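Local structure of amidohydrolase (Pseudomonas aeruginosa, 2I5G) at residues G209-F213 with Y228-I232; E241-I246 with K309-W315. The protein is probably a metal-dependent dipeptidase of the membrane dipeptidase (M19) family, hydrolysing dipeptides within a TIM-barrel-type fold. The protein carries 2 engineered substitutions. All coordinates share one frame. Residues are numbered along the deposited sequence.

Contact 1: residues G209-F213 with Y228-I232; sequences GVTMF and YAEAI
G209 and V210 lie in strand 207-210, extended in backbone, and T211 to F213 lead away from the strand towards the next helix of the chain. That helix, 225-239, supplies Y228 to I232. CA atoms lie 6.1 Å apart for V210 and I232 and 6.2 Å for M212 and Y228, so the first segment runs against the order of the second. At G209 the chain pairs with strand 177-181. V210 (chi1 t) directs its CB at the helix: CB lies 3.8 Å from I232 CG1, and CG1 lies 4.4 Å from A231 CB and 4.1 Å from Y228 CE1, a branched aliphatic side chain filling the space between sheet and helix. Its carbonyl O accepts a hydrogen bond of 2.9 Å from Y228 OH, whose ring reaches the strand because chi1 is t. T211 turns away, its OG1 bonded to T248 O. M212, a selenomethionine (chi1 p, chi2 t), faces the helix again; its CB lies 3.6 Å from the Y228 ring centroid, over the face in a CH-pi contact, and its SE, 4.7 Å from that centroid, makes an oblique Met-aromatic contact. This is the strand-to-helix half of a beta-alpha-beta unit, the repeat of TIM-barrel folds. In this buried, mostly apolar contact, tyrosine serves twice: its hydroxyl gives the buried V210 O a donor while its ring face packs on M212.

Contact 2: residues E241-I246 with K309-W315; sequences EDAIGI and KVMGENW
Strand 244-246 crosses the segment 309-315 of helix 304-323 at -110°, the axes approaching to 5.8 Å. Residues 241-243 form a turn (phi/psi -73/-2, -106/-10, -120/26) leading into the extended strand. The CA atoms of G245 and V310 are only 4.5 Å apart, and those of D242 and N314 6.1 Å; glycine suits position 245 because a CB there would crowd W315 CD1, and its CA lies 3.6 Å from V310 O. The helix has a wider pi-type turn at 309-313, with N314 N bonded to K309 O at 3.2 Å. Charges gather at the more exposed end. K309 NZ lies 3.2 Å from both E241 OE1 and D242 OD2, a salt-bridge network in which the hydrogen bond to E241 is weak; E241 has its stronger partner in R305, earlier in helix 304-323. Next come an amide and an indole bonded to backbone. N314 ND2 (chi1 m) donates to E241 O (2.7 Å) and to I244 O (3.0 Å), so one amide nitrogen spans the turn. The helix packs across the whole short strand 244-246, an outer strand of a three-strand parallel sheet within the family's TIM-barrel-type fold. W315 (chi1 -104°, between wells) donates from NE1 to I246 O (3.0 Å), the indole edge meeting the carbonyl. A water links I246 N to V310 O, 3.0 Å from each. Apolar contacts are made by V310 (chi1 t): its CG2 lies 3.8 Å from I244 CG2 and its CG1 4.2 Å from I246 CD1. Selenomethionine M311 (m, m, m) bends its SE back to 4.3 Å from I246 CG1.

Both contacts are largely buried and meet at neighbouring strands, 207-210 and 244-246: V210 N lies 2.9 Å from G245 O, a probable hydrogen bond. Helix 225-239 joins those strands in sequence, and its I232 and Y228 also touch strand 244-246, I232 CD1 lying 3.3 Å from I246 CD1. Contact 1 is local in the chain, wholly interior and mostly apolar, with one tyrosine hydroxyl as its polar tie. Contact 2 brings together segments 63 residues apart and buries more surface (493 against 278 Å²). Its E241-D242-K309 salt bridges belong to a more exposed end, while buried N314 and W315 bond to backbone carbonyls of the strand and the turn before it.

Contact 1: residues G209-F213 with Y228-I232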
ATOM      1  N   GLY A 209      20.608  -1.771 -16.438  1.00 14.26           N
ATOM      2  CA  GLY A 209      20.748  -0.625 -17.318  1.00 13.31           C
ATOM      3  C   GLY A 209      21.381   0.504 -16.514  1.00 14.30           C
ATOM      4  O   GLY A 209      20.820   0.942 -15.504  1.00 13.65           O
ATOM      5  N   VAL A 210      22.554   0.966 -16.941  1.00 10.75           N
ATOM      6  CA  VAL A 210      23.254   2.038 -16.240  1.00 10.86           C
ATOM      7  C   VAL A 210      22.680   3.389 -16.634  1.00 13.30           C
ATOM      8  O   VAL A 210      22.466   3.660 -17.814  1.00 12.38           O
ATOM      9  CB  VAL A 210      24.759   2.024 -16.556  1.00  2.48           C
ATOM     10  CG1 VAL A 210      25.479   3.029 -15.688  1.00  1.15           C
ATOM     11  CG2 VAL A 210      25.322   0.637 -16.329  1.00  2.07           C
ATOM     12  N   THR A 211      22.429   4.228 -15.633  1.00 17.98           N
ATOM     13  CA  THR A 211      21.863   5.556 -15.852  1.00 20.18           C
ATOM     14  C   THR A 211      22.921   6.654 -15.755  1.00 21.96           C
ATOM     15  O   THR A 211      24.076   6.386 -15.424  1.00 21.16           O
ATOM     16  CB  THR A 211      20.749   5.855 -14.827  1.00 22.96           C
ATOM     17  OG1 THR A 211      20.065   7.055 -15.207  1.00 24.37           O
ATOM     18  CG2 THR A 211      21.339   6.034 -13.427  1.00 21.46           C
HETATM   19  N   MSE A 212      22.511   7.889 -16.030  1.00 23.34           N
HETATM   20  CA  MSE A 212      23.419   9.035 -15.996  1.00 26.32           C
HETATM   21  C   MSE A 212      22.876  10.231 -15.210  1.00 23.69           C
HETATM   22  O   MSE A 212      23.325  11.360 -15.404  1.00 23.13           O
HETATM   23  CB  MSE A 212      23.728   9.483 -17.422  1.00 71.13           C
HETATM   24  CG  MSE A 212      22.484   9.802 -18.228  1.00 80.73           C
HETATM   25 SE   MSE A 212      22.858  10.637 -19.922  1.00 96.39          SE
HETATM   26  CE  MSE A 212      22.822   9.077 -21.047  1.00 90.88           C
ATOM     27  N   PHE A 213      21.925   9.989 -14.317  1.00 19.52           N
ATOM     28  CA  PHE A 213      21.348  11.076 -13.538  1.00 18.46           C
ATOM     29  C   PHE A 213      22.386  11.778 -12.667  1.00 18.76           C
ATOM     30  O   PHE A 213      22.962  11.175 -11.761  1.00 18.55           O
ATOM     31  CB  PHE A 213      20.212  10.562 -12.667  1.00 22.92           C
ATOM     32  CG  PHE A 213      19.213  11.611 -12.323  1.00 23.27           C
ATOM     33  CD1 PHE A 213      18.465  12.220 -13.325  1.00 24.61           C
ATOM     34  CD2 PHE A 213      19.020  12.003 -11.006  1.00 23.88           C
ATOM     35  CE1 PHE A 213      17.538  13.210 -13.020  1.00 26.48           C
ATOM     36  CE2 PHE A 213      18.095  12.992 -10.687  1.00 25.26           C
ATOM     37  CZ  PHE A 213      17.352  13.598 -11.693  1.00 25.47           C
ATOM     38  N   TYR A 228      30.386   8.864 -17.543  1.00 13.07           N
ATOM     39  CA  TYR A 228      29.270   7.945 -17.712  1.00 11.92           C
ATOM     40  C   TYR A 228      29.828   6.604 -18.195  1.00 12.01           C
ATOM     41  O   TYR A 228      29.493   5.551 -17.654  1.00 12.00           O
ATOM     42  CB  TYR A 228      28.282   8.539 -18.719  1.00 11.27           C
ATOM     43  CG  TYR A 228      27.024   7.739 -18.964  1.00  9.05           C
ATOM     44  CD1 TYR A 228      26.417   7.012 -17.937  1.00  6.92           C
ATOM     45  CD2 TYR A 228      26.394   7.773 -20.210  1.00  7.33           C
ATOM     46  CE1 TYR A 228      25.209   6.345 -18.143  1.00  6.05           C
ATOM     47  CE2 TYR A 228      25.187   7.114 -20.426  1.00  7.44           C
ATOM     48  CZ  TYR A 228      24.597   6.405 -19.388  1.00  6.45           C
ATOM     49  OH  TYR A 228      23.380   5.792 -19.590  1.00  8.07           O
ATOM     50  N   ALA A 229      30.689   6.648 -19.204  1.00 15.09           N
ATOM     51  CA  ALA A 229      31.301   5.427 -19.716  1.00 15.63           C
ATOM     52  C   ALA A 229      32.046   4.756 -18.566  1.00 16.80           C
ATOM     53  O   ALA A 229      32.056   3.535 -18.451  1.00 18.05           O
ATOM     54  CB  ALA A 229      32.271   5.755 -20.838  1.00  6.73           C
ATOM     55  N   GLU A 230      32.670   5.564 -17.714  1.00 17.17           N
ATOM     56  CA  GLU A 230      33.408   5.047 -16.568  1.00 17.78           C
ATOM     57  C   GLU A 230      32.497   4.189 -15.698  1.00 17.17           C
ATOM     58  O   GLU A 230      32.856   3.077 -15.301  1.00 16.81           O
ATOM     59  CB  GLU A 230      33.966   6.204 -15.738  1.00 38.19           C
ATOM     60  CG  GLU A 230      34.567   5.791 -14.402  1.00 40.61           C
ATOM     61  CD  GLU A 230      35.110   6.971 -13.605  1.00 45.36           C
ATOM     62  OE1 GLU A 230      35.498   6.772 -12.430  1.00 44.20           O
ATOM     63  OE2 GLU A 230      35.153   8.097 -14.148  1.00 48.98           O
ATOM     64  N   ALA A 231      31.313   4.712 -15.401  1.00 18.19           N
ATOM     65  CA  ALA A 231      30.364   3.985 -14.574  1.00 16.78           C
ATOM     66  C   ALA A 231      29.858   2.750 -15.314  1.00 16.57           C
ATOM     67  O   ALA A 231      29.647   1.702 -14.709  1.00 17.72           O
ATOM     68  CB  ALA A 231      29.198   4.895 -14.183  1.00  3.29           C
ATOM     69  N   ILE A 232      29.675   2.870 -16.624  1.00 12.20           N
ATOM     70  CA  ILE A 232      29.198   1.750 -17.423  1.00 12.50           C
ATOM     71  C   ILE A 232      30.230   0.635 -17.472  1.00 13.45           C
ATOM     72  O   ILE A 232      29.880  -0.544 -17.581  1.00 15.74           O
ATOM     73  CB  ILE A 232      28.840   2.203 -18.860  1.00  5.68           C
ATOM     74  CG1 ILE A 232      27.582   3.074 -18.815  1.00  4.05           C
ATOM     75  CG2 ILE A 232      28.616   0.994 -19.767  1.00  5.28           C
ATOM     76  CD1 ILE A 232      27.153   3.589 -20.135  1.00  5.84           C
TER

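Contact 2: residues E241-I246 with K309-W315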
ATOM      1  N   GLU A 241      29.444  -8.697 -19.892  1.00 10.58           N
ATOM      2  CA  GLU A 241      28.964  -8.096 -21.129  1.00 11.99           C
ATOM      3  C   GLU A 241      27.612  -8.545 -21.639  1.00 11.45           C
ATOM      4  O   GLU A 241      27.140  -8.032 -22.646  1.00 12.38           O
ATOM      5  CB  GLU A 241      29.992  -8.265 -22.244  1.00 28.13           C
ATOM      6  CG  GLU A 241      30.410  -9.687 -22.517  1.00 31.61           C
ATOM      7  CD  GLU A 241      31.312  -9.781 -23.727  1.00 34.69           C
ATOM      8  OE1 GLU A 241      30.792  -9.689 -24.856  1.00 36.48           O
ATOM      9  OE2 GLU A 241      32.541  -9.930 -23.549  1.00 36.44           O
ATOM     10  N   ASP A 242      26.973  -9.485 -20.958  1.00 11.03           N
ATOM     11  CA  ASP A 242      25.670  -9.948 -21.416  1.00 10.64           C
ATOM     12  C   ASP A 242      24.490  -9.444 -20.585  1.00  9.08           C
ATOM     13  O   ASP A 242      23.339  -9.593 -20.990  1.00  7.00           O
ATOM     14  CB  ASP A 242      25.655 -11.474 -21.474  1.00 42.29           C
ATOM     15  CG  ASP A 242      26.416 -12.022 -22.674  1.00 48.60           C
ATOM     16  OD1 ASP A 242      26.649 -13.249 -22.717  1.00 52.00           O
ATOM     17  OD2 ASP A 242      26.769 -11.231 -23.577  1.00 50.24           O
ATOM     18  N   ALA A 243      24.774  -8.827 -19.440  1.00 12.60           N
ATOM     19  CA  ALA A 243      23.711  -8.327 -18.576  1.00 11.72           C
ATOM     20  C   ALA A 243      23.748  -6.813 -18.330  1.00 11.67           C
ATOM     21  O   ALA A 243      23.244  -6.332 -17.311  1.00 10.67           O
ATOM     22  CB  ALA A 243      23.760  -9.059 -17.251  1.00 19.35           C
ATOM     23  N   ILE A 244      24.328  -6.063 -19.265  1.00 11.39           N
ATOM     24  CA  ILE A 244      24.433  -4.617 -19.113  1.00 10.20           C
ATOM     25  C   ILE A 244      23.831  -3.857 -20.297  1.00 10.01           C
ATOM     26  O   ILE A 244      23.912  -4.299 -21.436  1.00 10.94           O
ATOM     27  CB  ILE A 244      25.908  -4.200 -18.936  1.00  6.50           C
ATOM     28  CG1 ILE A 244      25.996  -2.726 -18.568  1.00  6.23           C
ATOM     29  CG2 ILE A 244      26.684  -4.456 -20.224  1.00  6.52           C
ATOM     30  CD1 ILE A 244      27.411  -2.239 -18.396  1.00  8.98           C
ATOM     31  N   GLY A 245      23.229  -2.708 -20.010  1.00  9.92           N
ATOM     32  CA  GLY A 245      22.619  -1.903 -21.051  1.00  9.45           C
ATOM     33  C   GLY A 245      22.485  -0.448 -20.635  1.00  9.36           C
ATOM     34  O   GLY A 245      22.977  -0.045 -19.577  1.00  7.14           O
ATOM     35  N   ILE A 246      21.805   0.340 -21.464  1.00  9.24           N
ATOM     36  CA  ILE A 246      21.610   1.755 -21.185  1.00 10.85           C
ATOM     37  C   ILE A 246      20.224   2.098 -20.649  1.00 12.73           C
ATOM     38  O   ILE A 246      19.222   1.534 -21.089  1.00 13.21           O
ATOM     39  CB  ILE A 246      21.872   2.595 -22.454  1.00  7.92           C
ATOM     40  CG1 ILE A 246      23.354   2.530 -22.804  1.00  8.43           C
ATOM     41  CG2 ILE A 246      21.448   4.046 -22.241  1.00  7.58           C
ATOM     42  CD1 ILE A 246      24.271   2.990 -21.680  1.00  4.37           C
ATOM     43  N   LYS A 309      26.264  -4.640 -27.942  1.00 26.99           N
ATOM     44  CA  LYS A 309      25.601  -5.172 -26.756  1.00 27.96           C
ATOM     45  C   LYS A 309      25.051  -4.065 -25.877  1.00 28.53           C
ATOM     46  O   LYS A 309      23.840  -3.908 -25.739  1.00 29.42           O
ATOM     47  CB  LYS A 309      26.576  -5.994 -25.910  1.00 24.89           C
ATOM     48  CG  LYS A 309      27.373  -7.034 -26.659  1.00 24.06           C
ATOM     49  CD  LYS A 309      26.477  -8.099 -27.231  1.00 24.92           C
ATOM     50  CE  LYS A 309      27.263  -9.378 -27.435  1.00 25.75           C
ATOM     51  NZ  LYS A 309      27.907  -9.816 -26.161  1.00 25.57           N
ATOM     52  N   VAL A 310      25.961  -3.302 -25.284  1.00 18.03           N
ATOM     53  CA  VAL A 310      25.599  -2.225 -24.382  1.00 18.46           C
ATOM     54  C   VAL A 310      24.635  -1.213 -24.976  1.00 18.33           C
ATOM     55  O   VAL A 310      23.811  -0.656 -24.258  1.00 21.20           O
ATOM     56  CB  VAL A 310      26.852  -1.484 -23.881  1.00 25.17           C
ATOM     57  CG1 VAL A 310      26.454  -0.423 -22.873  1.00 25.69           C
ATOM     58  CG2 VAL A 310      27.820  -2.473 -23.248  1.00 26.72           C
HETATM   59  N   MSE A 311      24.712  -0.977 -26.277  1.00 19.29           N
HETATM   60  CA  MSE A 311      23.815   0.005 -26.871  1.00 19.36           C
HETATM   61  C   MSE A 311      22.393  -0.488 -27.111  1.00 17.39           C
HETATM   62  O   MSE A 311      21.479   0.327 -27.263  1.00 16.08           O
HETATM   63  CB  MSE A 311      24.407   0.569 -28.171  1.00 29.71           C
HETATM   64  CG  MSE A 311      25.663   1.415 -27.966  1.00 33.32           C
HETATM   65 SE   MSE A 311      25.491   2.766 -26.565  1.00 40.97          SE
HETATM   66  CE  MSE A 311      24.205   3.939 -27.403  1.00 36.97           C
ATOM     67  N   GLY A 312      22.188  -1.805 -27.134  1.00 15.44           N
ATOM     68  CA  GLY A 312      20.841  -2.297 -27.359  1.00 14.13           C
ATOM     69  C   GLY A 312      20.621  -3.793 -27.463  1.00 14.49           C
ATOM     70  O   GLY A 312      19.664  -4.314 -26.889  1.00 14.13           O
ATOM     71  N   GLU A 313      21.482  -4.493 -28.193  1.00 15.76           N
ATOM     72  CA  GLU A 313      21.332  -5.937 -28.351  1.00 14.01           C
ATOM     73  C   GLU A 313      20.999  -6.666 -27.054  1.00 13.61           C
ATOM     74  O   GLU A 313      20.132  -7.534 -27.040  1.00 14.31           O
ATOM     75  CB  GLU A 313      22.594  -6.541 -28.967  1.00 21.39           C
ATOM     76  CG  GLU A 313      22.820  -6.132 -30.412  1.00 24.08           C
ATOM     77  CD  GLU A 313      23.916  -6.935 -31.087  1.00 25.20           C
ATOM     78  OE1 GLU A 313      24.120  -6.751 -32.310  1.00 24.10           O
ATOM     79  OE2 GLU A 313      24.573  -7.749 -30.396  1.00 25.90           O
ATOM     80  N   ASN A 314      21.682  -6.317 -25.969  1.00  8.47           N
ATOM     81  CA  ASN A 314      21.433  -6.958 -24.687  1.00  8.82           C
ATOM     82  C   ASN A 314      19.998  -6.733 -24.193  1.00  9.92           C
ATOM     83  O   ASN A 314      19.371  -7.647 -23.651  1.00 10.26           O
ATOM     84  CB  ASN A 314      22.437  -6.460 -23.639  1.00 11.31           C
ATOM     85  CG  ASN A 314      23.802  -7.143 -23.755  1.00 13.79           C
ATOM     86  OD1 ASN A 314      24.064  -7.887 -24.703  1.00 15.48           O
ATOM     87  ND2 ASN A 314      24.674  -6.885 -22.786  1.00 13.64           N
ATOM     88  N   TRP A 315      19.477  -5.524 -24.373  1.00 11.44           N
ATOM     89  CA  TRP A 315      18.121  -5.236 -23.940  1.00 11.22           C
ATOM     90  C   TRP A 315      17.147  -6.114 -24.698  1.00 12.41           C
ATOM     91  O   TRP A 315      16.194  -6.648 -24.125  1.00 13.45           O
ATOM     92  CB  TRP A 315      17.769  -3.774 -24.192  1.00 10.66           C
ATOM     93  CG  TRP A 315      17.776  -2.939 -22.961  1.00 10.04           C
ATOM     94  CD1 TRP A 315      18.438  -1.758 -22.775  1.00  9.93           C
ATOM     95  CD2 TRP A 315      17.074  -3.202 -21.738  1.00  9.68           C
ATOM     96  NE1 TRP A 315      18.191  -1.270 -21.513  1.00  8.28           N
ATOM     97  CE2 TRP A 315      17.357  -2.138 -20.857  1.00  8.59           C
ATOM     98  CE3 TRP A 315      16.233  -4.236 -21.304  1.00 11.06           C
ATOM     99  CZ2 TRP A 315      16.827  -2.077 -19.561  1.00  8.95           C
ATOM    100  CZ3 TRP A 315      15.709  -4.175 -20.015  1.00  9.26           C
ATOM    101  CH2 TRP A 315      16.010  -3.101 -19.161  1.00  8.79           C
TER
HETATM  102  O   HOH W   1      20.886   0.158 -24.334  1.00  2.53           O